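Local coordinates for protein carboxylic ester hydrolase (Aspergillus niger, PDB 7K4O) that hydrolyses ester bonds in tannins as a serine esterase of the tannase family, and holds gallic acid in its pocket in this crystal, at residues A[216-221]-A[421-426]; A[319-324]-A[378-383]; A[358-363]-A[388-393]. One frame throughout, in Å; residues are numbered along the deposited sequence.

Interaction 1: residues A[216-221]-A[421-426]. With GDE (3,4,5-trihydroxybenzoic acid), chain J.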
loop_
_atom_site.group_PDB
_atom_site.type_symbol
_atom_site.label_atom_id
_atom_site.label_comp_id
_atom_site.label_asym_id
_atom_site.label_seq_id
_atom_site.Cartn_x
_atom_site.Cartn_y
_atom_site.Cartn_z
ATOM N N SER A 216 4.962 -1.760 13.243
ATOM C CA SER A 216 6.234 -1.734 14.006
ATOM C C SER A 216 7.308 -2.497 13.222
ATOM O O SER A 216 8.502 -2.194 13.434
ATOM C CB SER A 216 6.021 -2.264 15.438
ATOM O OG SER A 216 5.709 -3.647 15.446
ATOM N N PHE A 217 6.948 -3.519 12.460
ATOM C CA PHE A 217 7.929 -4.344 11.720
ATOM C C PHE A 217 8.246 -3.630 10.421
ATOM O O PHE A 217 9.405 -3.475 10.058
ATOM C CB PHE A 217 7.375 -5.746 11.505
ATOM C CG PHE A 217 7.353 -6.624 12.731
ATOM C CD1 PHE A 217 6.491 -6.372 13.788
ATOM C CD2 PHE A 217 8.258 -7.664 12.871
ATOM C CE1 PHE A 217 6.534 -7.124 14.942
ATOM C CE2 PHE A 217 8.258 -8.452 14.001
ATOM C CZ PHE A 217 7.407 -8.182 15.033
ATOM N N GLN A 218 7.220 -3.142 9.711
ATOM C CA GLN A 218 7.395 -2.538 8.381
ATOM C C GLN A 218 8.239 -1.273 8.509
ATOM O O GLN A 218 9.114 -1.029 7.667
ATOM C CB GLN A 218 6.020 -2.201 7.790
ATOM C CG GLN A 218 6.090 -1.234 6.610
ATOM C CD GLN A 218 7.041 -1.653 5.499
ATOM O OE1 GLN A 218 7.296 -2.840 5.316
ATOM N NE2 GLN A 218 7.468 -0.659 4.733
ATOM N N GLN A 219 7.964 -0.369 9.480
ATOM C CA GLN A 219 8.694 0.902 9.510
ATOM C C GLN A 219 10.146 0.630 9.973
ATOM O O GLN A 219 11.099 1.182 9.390
ATOM C CB GLN A 219 8.054 1.939 10.427
ATOM C CG GLN A 219 6.568 2.232 10.153
ATOM C CD GLN A 219 6.266 2.496 8.703
ATOM O OE1 GLN A 219 7.119 2.979 7.952
ATOM N NE2 GLN A 219 4.989 2.293 8.331
ATOM N N THR A 220 10.303 -0.219 10.968
ATOM C CA THR A 220 11.653 -0.451 11.536
ATOM C C THR A 220 12.539 -1.185 10.511
ATOM O O THR A 220 13.762 -0.880 10.470
ATOM C CB THR A 220 11.572 -1.227 12.828
ATOM O OG1 THR A 220 10.687 -0.559 13.737
ATOM C CG2 THR A 220 12.930 -1.375 13.478
ATOM N N GLN A 221 11.999 -2.079 9.704
ATOM C CA GLN A 221 12.817 -2.852 8.730
ATOM C C GLN A 221 13.431 -1.930 7.689
ATOM O O GLN A 221 14.443 -2.358 7.063
ATOM C CB GLN A 221 12.081 -4.048 8.142
ATOM C CG GLN A 221 10.915 -3.706 7.244
ATOM C CD GLN A 221 11.309 -3.345 5.827
ATOM O OE1 GLN A 221 12.195 -4.004 5.248
ATOM N NE2 GLN A 221 10.703 -2.269 5.292
ATOM N N SER A 421 9.880 -1.128 -1.210
ATOM C CA SER A 421 9.459 -0.218 -0.115
ATOM C C SER A 421 8.736 -1.044 0.949
ATOM O O SER A 421 8.893 -0.722 2.118
ATOM C CB SER A 421 8.662 0.935 -0.635
ATOM O OG SER A 421 8.352 1.885 0.375
ATOM N N ILE A 422 7.898 -1.990 0.527
ATOM C CA ILE A 422 7.173 -2.928 1.416
ATOM C C ILE A 422 7.412 -4.308 0.903
ATOM O O ILE A 422 7.053 -4.606 -0.243
ATOM C CB ILE A 422 5.676 -2.580 1.478
ATOM C CG1 ILE A 422 5.493 -1.090 1.792
ATOM C CG2 ILE A 422 4.999 -3.531 2.453
ATOM C CD1 ILE A 422 4.072 -0.633 1.970
ATOM N N PRO A 423 7.980 -5.223 1.716
ATOM C CA PRO A 423 8.229 -6.570 1.244
ATOM C C PRO A 423 6.954 -7.250 0.727
ATOM O O PRO A 423 5.969 -7.297 1.412
ATOM C CB PRO A 423 8.773 -7.295 2.458
ATOM C CG PRO A 423 9.378 -6.206 3.264
ATOM C CD PRO A 423 8.425 -5.028 3.118
ATOM N N THR A 424 7.028 -7.852 -0.463
ATOM C CA THR A 424 5.871 -8.599 -0.995
ATOM C C THR A 424 5.375 -9.640 -0.005
ATOM O O THR A 424 4.141 -9.852 0.096
ATOM C CB THR A 424 6.221 -9.234 -2.357
ATOM O OG1 THR A 424 6.933 -8.271 -3.134
ATOM C CG2 THR A 424 4.957 -9.700 -3.053
ATOM N N ALA A 425 6.281 -10.343 0.693
ATOM C CA ALA A 425 5.889 -11.382 1.644
ATOM C C ALA A 425 5.028 -10.816 2.787
ATOM O O ALA A 425 4.366 -11.609 3.449
ATOM C CB ALA A 425 7.130 -12.104 2.123
ATOM N N ALA A 426 5.068 -9.519 3.030
ATOM C CA ALA A 426 4.250 -8.897 4.104
ATOM C C ALA A 426 2.763 -9.120 3.792
ATOM O O ALA A 426 1.992 -9.292 4.762
ATOM C CB ALA A 426 4.525 -7.469 4.283
HETATM O OAA GDE J . 2.736 5.165 1.430
HETATM O OAB GDE J . 4.495 4.888 0.116
HETATM O OAC GDE J . 4.577 3.845 6.047
HETATM O OAD GDE J . 7.498 1.797 2.869
HETATM O OAE GDE J . 6.774 2.207 5.410
HETATM C CAF GDE J . 4.240 4.297 3.650
HETATM C CAG GDE J . 5.730 3.252 2.023
HETATM C CAH GDE J . 3.922 4.763 1.230
HETATM C CAI GDE J . 4.942 3.672 4.692
HETATM C CAJ GDE J . 6.465 2.651 3.078
HETATM C CAK GDE J . 4.692 4.109 2.354
HETATM C CAL GDE J . 6.051 2.844 4.369
#
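The carboxamide of Gln218 joins helix 215-221 to the loop that leads into the helix 425-438, and it also holds the bound 3,4,5-trihydroxybenzoic acid (gallic acid). Its CG stands anti to the backbone N (chi1 164°) and the chain then bends at chi2, so the amide is delivered to the backbone of the other segment. The nitrogen makes two bonds: Gln218 NE2 donates to Ser421 O at 3.0 Å, a little bent but on a lone pair in the carbonyl plane, and straight to the OAE hydroxyl of the ligand (N-H...O angle 178°). The other branch of the amide, Gln218 OE1, lies 3.3 Å from Pro423 CD, and the Ile422 side chain crosses the glutamine at about a right angle. One turn on, Gln221 takes the crowded chi1 position (67°) and folds back, its NE2 bonding to Gln218 O and to Tyr325 OH, while its OE1 points at Pro423 CG, tip to tip, from 4.1 Å. The family belongs to the alpha/beta-hydrolase clan, and the loop carrying Ser421 follows strand 410-416; Asp419, whose OD1 accepts from Ser421 N and Ile422 N, is the probable acid of a Ser186-His465-Asp419 triad. Gallic acid is gripped through its hydroxyls from both segments. Gln219, bent at chi2, uses both ends of its amide: OE1 accepts from the ligand's OAE at 2.7 Å, and NE2 donates to OAC at 2.8 Å. With Gln218 NE2 giving and Gln219 OE1 receiving, OAE has its proton direction fixed. On the other side of OAE from OAC, the neighbouring hydroxyl OAD shares a hydrogen bond of 2.6 Å with Ser421 OG, which stands anti to its backbone N; either could be the donor.

Interaction 2: residues A[319-324]-A[378-383]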
loop_
_atom_site.group_PDB
_atom_site.type_symbol
_atom_site.label_atom_id
_atom_site.label_comp_id
_atom_site.label_asym_id
_atom_site.label_seq_id
_atom_site.Cartn_x
_atom_site.Cartn_y
_atom_site.Cartn_z
ATOM N N ARG A 319 18.018 -15.945 15.337
ATOM C CA ARG A 319 16.560 -16.195 15.236
ATOM C C ARG A 319 15.961 -15.134 14.317
ATOM O O ARG A 319 16.348 -13.962 14.392
ATOM C CB ARG A 319 15.907 -16.155 16.616
ATOM C CG ARG A 319 16.375 -17.262 17.568
ATOM C CD ARG A 319 15.804 -17.028 18.966
ATOM N NE ARG A 319 16.355 -15.778 19.532
ATOM C CZ ARG A 319 16.558 -15.525 20.842
ATOM N NH1 ARG A 319 16.200 -16.390 21.777
ATOM N NH2 ARG A 319 17.117 -14.389 21.213
ATOM N N ARG A 320 14.996 -15.554 13.496
ATOM C CA ARG A 320 14.404 -14.633 12.496
ATOM C C ARG A 320 13.406 -13.685 13.175
ATOM O O ARG A 320 12.484 -14.176 13.844
ATOM C CB ARG A 320 13.683 -15.400 11.393
ATOM C CG ARG A 320 13.183 -14.450 10.302
ATOM C CD ARG A 320 12.511 -15.170 9.155
ATOM N NE ARG A 320 13.431 -15.730 8.180
ATOM C CZ ARG A 320 13.947 -15.095 7.155
ATOM N NH1 ARG A 320 13.746 -13.800 6.971
ATOM N NH2 ARG A 320 14.721 -15.783 6.306
ATOM N N VAL A 321 13.586 -12.409 12.925
ATOM C CA VAL A 321 12.684 -11.333 13.415
ATOM C C VAL A 321 11.683 -10.938 12.320
ATOM O O VAL A 321 10.497 -10.727 12.669
ATOM C CB VAL A 321 13.480 -10.113 13.872
ATOM C CG1 VAL A 321 12.551 -9.140 14.575
ATOM C CG2 VAL A 321 14.663 -10.507 14.778
ATOM N N TYR A 322 12.142 -10.770 11.093
ATOM C CA TYR A 322 11.238 -10.373 9.993
ATOM C C TYR A 322 11.826 -10.910 8.685
ATOM O O TYR A 322 12.759 -11.713 8.698
ATOM C CB TYR A 322 10.983 -8.861 10.033
ATOM C CG TYR A 322 9.674 -8.413 9.378
ATOM C CD1 TYR A 322 8.503 -9.095 9.633
ATOM C CD2 TYR A 322 9.638 -7.345 8.495
ATOM C CE1 TYR A 322 7.309 -8.735 9.001
ATOM C CE2 TYR A 322 8.436 -6.927 7.914
ATOM C CZ TYR A 322 7.280 -7.628 8.187
ATOM O OH TYR A 322 6.114 -7.250 7.535
ATOM N N PHE A 323 11.301 -10.432 7.578
ATOM C CA PHE A 323 11.722 -10.776 6.200
ATOM C C PHE A 323 11.880 -9.488 5.462
ATOM O O PHE A 323 11.472 -8.407 5.914
ATOM C CB PHE A 323 10.762 -11.782 5.562
ATOM C CG PHE A 323 9.304 -11.500 5.857
ATOM C CD1 PHE A 323 8.683 -10.450 5.226
ATOM C CD2 PHE A 323 8.612 -12.247 6.774
ATOM C CE1 PHE A 323 7.379 -10.128 5.551
ATOM C CE2 PHE A 323 7.282 -11.971 7.046
ATOM C CZ PHE A 323 6.693 -10.899 6.442
ATOM N N SER A 324 12.540 -9.595 4.330
ATOM C CA SER A 324 12.898 -8.432 3.522
ATOM C C SER A 324 12.264 -8.562 2.134
ATOM O O SER A 324 11.478 -9.509 1.890
ATOM C CB SER A 324 14.412 -8.283 3.454
ATOM O OG SER A 324 14.772 -7.033 2.920
ATOM N N THR A 378 18.739 -4.070 18.495
ATOM C CA THR A 378 18.042 -2.770 18.698
ATOM C C THR A 378 16.798 -2.786 17.776
ATOM O O THR A 378 15.704 -2.371 18.241
ATOM C CB THR A 378 18.899 -1.566 18.321
ATOM O OG1 THR A 378 20.177 -1.681 18.965
ATOM C CG2 THR A 378 18.309 -0.220 18.676
ATOM N N LEU A 379 16.980 -3.216 16.538
ATOM C CA LEU A 379 15.846 -3.264 15.550
ATOM C C LEU A 379 14.786 -4.249 16.060
ATOM O O LEU A 379 13.566 -3.927 16.027
ATOM C CB LEU A 379 16.347 -3.662 14.159
ATOM C CG LEU A 379 17.366 -2.730 13.518
ATOM C CD1 LEU A 379 17.681 -3.186 12.119
ATOM C CD2 LEU A 379 16.925 -1.284 13.489
ATOM N N LYS A 380 15.182 -5.424 16.535
ATOM C CA LYS A 380 14.236 -6.402 17.106
ATOM C C LYS A 380 13.451 -5.749 18.244
ATOM O O LYS A 380 12.233 -5.885 18.303
ATOM C CB LYS A 380 14.982 -7.636 17.599
ATOM C CG LYS A 380 14.136 -8.588 18.421
ATOM C CD LYS A 380 14.959 -9.685 19.063
ATOM C CE LYS A 380 14.121 -10.627 19.894
ATOM N NZ LYS A 380 14.915 -11.788 20.357
ATOM N N ASP A 381 14.136 -5.070 19.143
ATOM C CA ASP A 381 13.475 -4.494 20.337
ATOM C C ASP A 381 12.435 -3.446 19.892
ATOM O O ASP A 381 11.357 -3.397 20.500
ATOM C CB ASP A 381 14.494 -3.847 21.289
ATOM C CG ASP A 381 15.400 -4.873 21.982
ATOM O OD1 ASP A 381 15.061 -6.059 21.990
ATOM O OD2 ASP A 381 16.459 -4.446 22.496
ATOM N N TRP A 382 12.762 -2.647 18.891
ATOM C CA TRP A 382 11.803 -1.647 18.329
ATOM C C TRP A 382 10.608 -2.368 17.709
ATOM O O TRP A 382 9.444 -1.912 17.931
ATOM C CB TRP A 382 12.522 -0.749 17.345
ATOM C CG TRP A 382 13.292 0.373 17.975
ATOM C CD1 TRP A 382 13.008 1.077 19.107
ATOM C CD2 TRP A 382 14.486 0.956 17.432
ATOM N NE1 TRP A 382 13.949 2.053 19.284
ATOM C CE2 TRP A 382 14.843 2.023 18.266
ATOM C CE3 TRP A 382 15.208 0.750 16.258
ATOM C CZ2 TRP A 382 15.936 2.843 17.991
ATOM C CZ3 TRP A 382 16.273 1.578 15.963
ATOM C CH2 TRP A 382 16.630 2.603 16.834
ATOM N N MET A 383 10.821 -3.465 17.015
ATOM C CA MET A 383 9.662 -4.138 16.372
ATOM C C MET A 383 8.729 -4.667 17.452
ATOM O O MET A 383 7.482 -4.561 17.333
ATOM C CB MET A 383 10.116 -5.245 15.422
ATOM C CG MET A 383 10.923 -4.680 14.274
ATOM S SD MET A 383 11.371 -5.961 13.106
ATOM C CE MET A 383 12.235 -4.994 11.884
#
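An irregular loop, 319-324, lies against the helix 376-390 in this alpha/beta-hydrolase-clan protein, and Val321 and Lys380 have the nearest CA atoms, 6.4 Å apart. No hydrogen bond links the two segments; the evidence is for apolar packing, with a cluster of charges at one end. In the apolar part, the two methyls of Val321 divide the work. CG1, anti to the backbone N (chi1 -171°), approaches Met383 SD to 3.7 Å, whereas CG2 rests 4.0 Å from Lys380 CB, the valine crossing the lysine stem at about a right angle. Met383 is extended beyond CG, which brings its sulfur against both Val321 and Tyr322, with Tyr322 CB 4.2 Å from Met383 SD. The tyrosine's hydroxyl is taken up elsewhere, by Arg214. Among the polar groups, Arg320 NH1 donates to Tyr322 O within the loop itself, on a lone pair and close to the guanidinium plane. At the charged end, Lys380, fully extended in one of two deposited conformers, and Arg319, bent at chi3, bring like charges together. Asp315 OD2 forms salt bridges with Arg319 NE and Lys380 NZ, which probably offsets the repulsion across the 3.5 Å separating Arg319 NH2 from Lys380 NZ.

Interaction 3: residues A[358-363]-A[388-393]; sequences ALLVDK and QEYYST. With NAG (2-acetamido-2-deoxy-beta-D-glucopyranose), chain E.
Two polar bonds connect the C-terminal turn of helix 351-361 to the last turn of helix 376-390, and both meet around the carbonyl of Leu360. The first is neutral: Tyr390 OH donates to Leu360 O at 2.7 Å, on a lone pair in the carbonyl plane (C=O...O angle 131°), and Leu360 O lies at the ring edge, near its plane. The second is ionic. Lys363 NZ and Glu389 OE2 reach for one another tip to tip at 3.0 Å, a salt bridge that uses the syn lone pair of the carboxylate. Leu360 O accepts from Lys363 NZ as well, at 3.2 Å, but this donor stands above the carbonyl plane, 50° out of it. The geometry belongs to a helix end: the turn 358-361 is widened to a pi-type turn, and Lys363 is the first residue to leave helical angles, with positive phi. Its chain runs extended to CE and bends only at chi4 (64°), which turns the ammonium back toward Leu360 O, with a weak bond to Val361 O. Among apolar contacts, Leu360 CB lies 4.0 Å from Tyr390 CZ, and the leucine's CD2 touches the phenol oxygen; on one face of the ring, Glu389 CG lies over its centre. Asp362 CB packs 3.6 Å from O5 of the bound sugar. Beyond Tyr390 the chain makes a type I turn closed by Thr393 N and Tyr390 O, and Leu147 of helix 144-169 packs against both residues.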
loop_
_atom_site.group_PDB
_atom_site.type_symbol
_atom_site.label_atom_id
_atom_site.label_comp_id
_atom_site.label_asym_id
_atom_site.label_seq_id
_atom_site.Cartn_x
_atom_site.Cartn_y
_atom_site.Cartn_z
ATOM N N ALA A 358 12.169 8.531 15.172
ATOM C CA ALA A 358 12.186 9.918 15.680
ATOM C C ALA A 358 10.776 10.363 16.095
ATOM O O ALA A 358 10.620 11.053 17.121
ATOM C CB ALA A 358 12.787 10.853 14.667
ATOM N N LEU A 359 9.745 10.065 15.283
ATOM C CA LEU A 359 8.395 10.635 15.458
ATOM C C LEU A 359 7.571 9.828 16.477
ATOM O O LEU A 359 6.862 10.438 17.261
ATOM C CB LEU A 359 7.660 10.623 14.118
ATOM C CG LEU A 359 6.321 11.348 14.120
ATOM C CD1 LEU A 359 6.493 12.842 14.302
ATOM C CD2 LEU A 359 5.579 10.971 12.845
ATOM N N LEU A 360 7.564 8.506 16.375
ATOM C CA LEU A 360 6.587 7.687 17.095
ATOM C C LEU A 360 7.235 6.851 18.206
ATOM O O LEU A 360 6.512 6.298 19.004
ATOM C CB LEU A 360 5.822 6.834 16.095
ATOM C CG LEU A 360 4.813 7.616 15.251
ATOM C CD1 LEU A 360 4.440 6.779 14.043
ATOM C CD2 LEU A 360 3.594 7.956 16.081
ATOM N N VAL A 361 8.552 6.758 18.254
ATOM C CA VAL A 361 9.250 6.089 19.372
ATOM C C VAL A 361 9.831 7.169 20.286
ATOM O O VAL A 361 9.384 7.289 21.446
ATOM C CB VAL A 361 10.297 5.099 18.855
ATOM C CG1 VAL A 361 11.032 4.472 20.049
ATOM C CG2 VAL A 361 9.667 4.022 17.974
ATOM N N ASP A 362 10.713 8.004 19.767
ATOM C CA ASP A 362 11.362 9.094 20.554
ATOM C C ASP A 362 10.428 10.286 20.721
ATOM O O ASP A 362 10.588 11.109 21.671
ATOM C CB ASP A 362 12.654 9.523 19.874
ATOM C CG ASP A 362 13.731 8.437 19.829
ATOM O OD1 ASP A 362 13.600 7.406 20.498
ATOM O OD2 ASP A 362 14.685 8.632 19.050
ATOM N N LYS A 363 9.498 10.476 19.782
ATOM C CA LYS A 363 8.494 11.558 19.832
ATOM C C LYS A 363 9.162 12.935 19.882
ATOM O O LYS A 363 8.644 13.859 20.527
ATOM C CB LYS A 363 7.516 11.315 20.972
ATOM C CG LYS A 363 6.786 9.977 20.878
ATOM C CD LYS A 363 6.008 9.648 22.132
ATOM C CE LYS A 363 5.253 8.334 22.142
ATOM N NZ LYS A 363 6.106 7.113 22.050
ATOM N N GLN A 388 3.308 -3.814 20.786
ATOM C CA GLN A 388 2.413 -3.579 21.951
ATOM C C GLN A 388 1.850 -2.154 21.875
ATOM O O GLN A 388 0.641 -1.950 22.118
ATOM C CB GLN A 388 3.151 -3.869 23.266
ATOM C CG GLN A 388 2.268 -3.667 24.478
ATOM C CD GLN A 388 2.876 -4.094 25.800
ATOM O OE1 GLN A 388 4.096 -4.394 25.903
ATOM N NE2 GLN A 388 2.033 -4.082 26.819
ATOM N N GLU A 389 2.697 -1.168 21.643
ATOM C CA GLU A 389 2.314 0.261 21.754
ATOM C C GLU A 389 1.278 0.622 20.670
ATOM O O GLU A 389 0.334 1.378 20.983
ATOM C CB GLU A 389 3.573 1.116 21.642
ATOM C CG GLU A 389 3.334 2.622 21.635
ATOM C CD GLU A 389 4.609 3.432 21.930
ATOM O OE1 GLU A 389 5.762 2.872 21.794
ATOM O OE2 GLU A 389 4.467 4.636 22.252
ATOM N N TYR A 390 1.424 0.066 19.472
ATOM C CA TYR A 390 0.620 0.503 18.296
ATOM C C TYR A 390 -0.373 -0.564 17.857
ATOM O O TYR A 390 -1.105 -0.304 16.848
ATOM C CB TYR A 390 1.551 1.032 17.187
ATOM C CG TYR A 390 2.209 2.334 17.577
ATOM C CD1 TYR A 390 1.452 3.431 17.900
ATOM C CD2 TYR A 390 3.584 2.444 17.753
ATOM C CE1 TYR A 390 1.994 4.607 18.380
ATOM C CE2 TYR A 390 4.137 3.627 18.210
ATOM C CZ TYR A 390 3.361 4.725 18.497
ATOM O OH TYR A 390 3.875 5.876 19.000
ATOM N N TYR A 391 -0.515 -1.658 18.590
ATOM C CA TYR A 391 -1.440 -2.772 18.227
ATOM C C TYR A 391 -2.818 -2.219 17.865
ATOM O O TYR A 391 -3.405 -2.643 16.855
ATOM C CB TYR A 391 -1.627 -3.742 19.408
ATOM C CG TYR A 391 -1.827 -5.184 19.016
ATOM C CD1 TYR A 391 -3.060 -5.667 18.617
ATOM C CD2 TYR A 391 -0.779 -6.068 19.100
ATOM C CE1 TYR A 391 -3.204 -7.002 18.248
ATOM C CE2 TYR A 391 -0.921 -7.400 18.774
ATOM C CZ TYR A 391 -2.114 -7.838 18.265
ATOM O OH TYR A 391 -2.154 -9.174 17.938
ATOM N N SER A 392 -3.354 -1.343 18.711
ATOM C CA SER A 392 -4.752 -0.838 18.656
ATOM C C SER A 392 -4.930 0.321 17.669
ATOM O O SER A 392 -6.096 0.752 17.471
ATOM C CB SER A 392 -5.241 -0.432 20.022
ATOM O OG SER A 392 -5.349 -1.541 20.881
ATOM N N THR A 393 -3.865 0.887 17.105
ATOM C CA THR A 393 -3.958 2.123 16.282
ATOM C C THR A 393 -3.300 1.855 14.929
ATOM O O THR A 393 -3.993 1.629 13.939
ATOM C CB THR A 393 -3.383 3.373 17.001
ATOM O OG1 THR A 393 -2.059 3.035 17.456
ATOM C CG2 THR A 393 -4.231 3.810 18.174
HETATM C C1 NAG E . 14.935 12.443 21.318
HETATM C C2 NAG E . 16.224 13.097 21.922
HETATM C C3 NAG E . 17.284 12.069 22.162
HETATM C C4 NAG E . 16.693 11.002 23.115
HETATM C C5 NAG E . 15.420 10.437 22.499
HETATM C C6 NAG E . 14.730 9.521 23.505
HETATM C C7 NAG E . 16.486 15.431 21.186
HETATM C C8 NAG E . 17.021 16.303 20.096
HETATM N N2 NAG E . 16.663 14.136 21.005
HETATM O O3 NAG E . 18.302 12.864 22.769
HETATM O O4 NAG E . 17.554 9.858 23.206
HETATM O O5 NAG E . 14.532 11.467 22.219
HETATM O O6 NAG E . 13.943 10.258 24.472
HETATM O O7 NAG E . 15.989 15.896 22.176
#

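Interactions 2 and 3 share the helix 376-390 at different turns, with centres about 16 Å apart; Trp382 NE1 of interaction 2 lies 3.9 Å from Val361 CG1 of interaction 3. Interaction 1 holds gallic acid, and interaction 2, whose centre is about 10 Å from that of interaction 1, packs against the Ser216 and Phe217 part of helix 215-221: Ser216 OG lies 2.7 Å from Met383 O, a probable hydrogen bond, and Phe217 CE2 lies 3.5 Å from Val321 O. On the other segment of interaction 1, Pro423 CB comes within 3.5 Å of Ser324 O. Interaction 3 stays about 6 Å from interaction 1 at the nearest atoms; its Leu360 side chain is about 9 Å from the ligand.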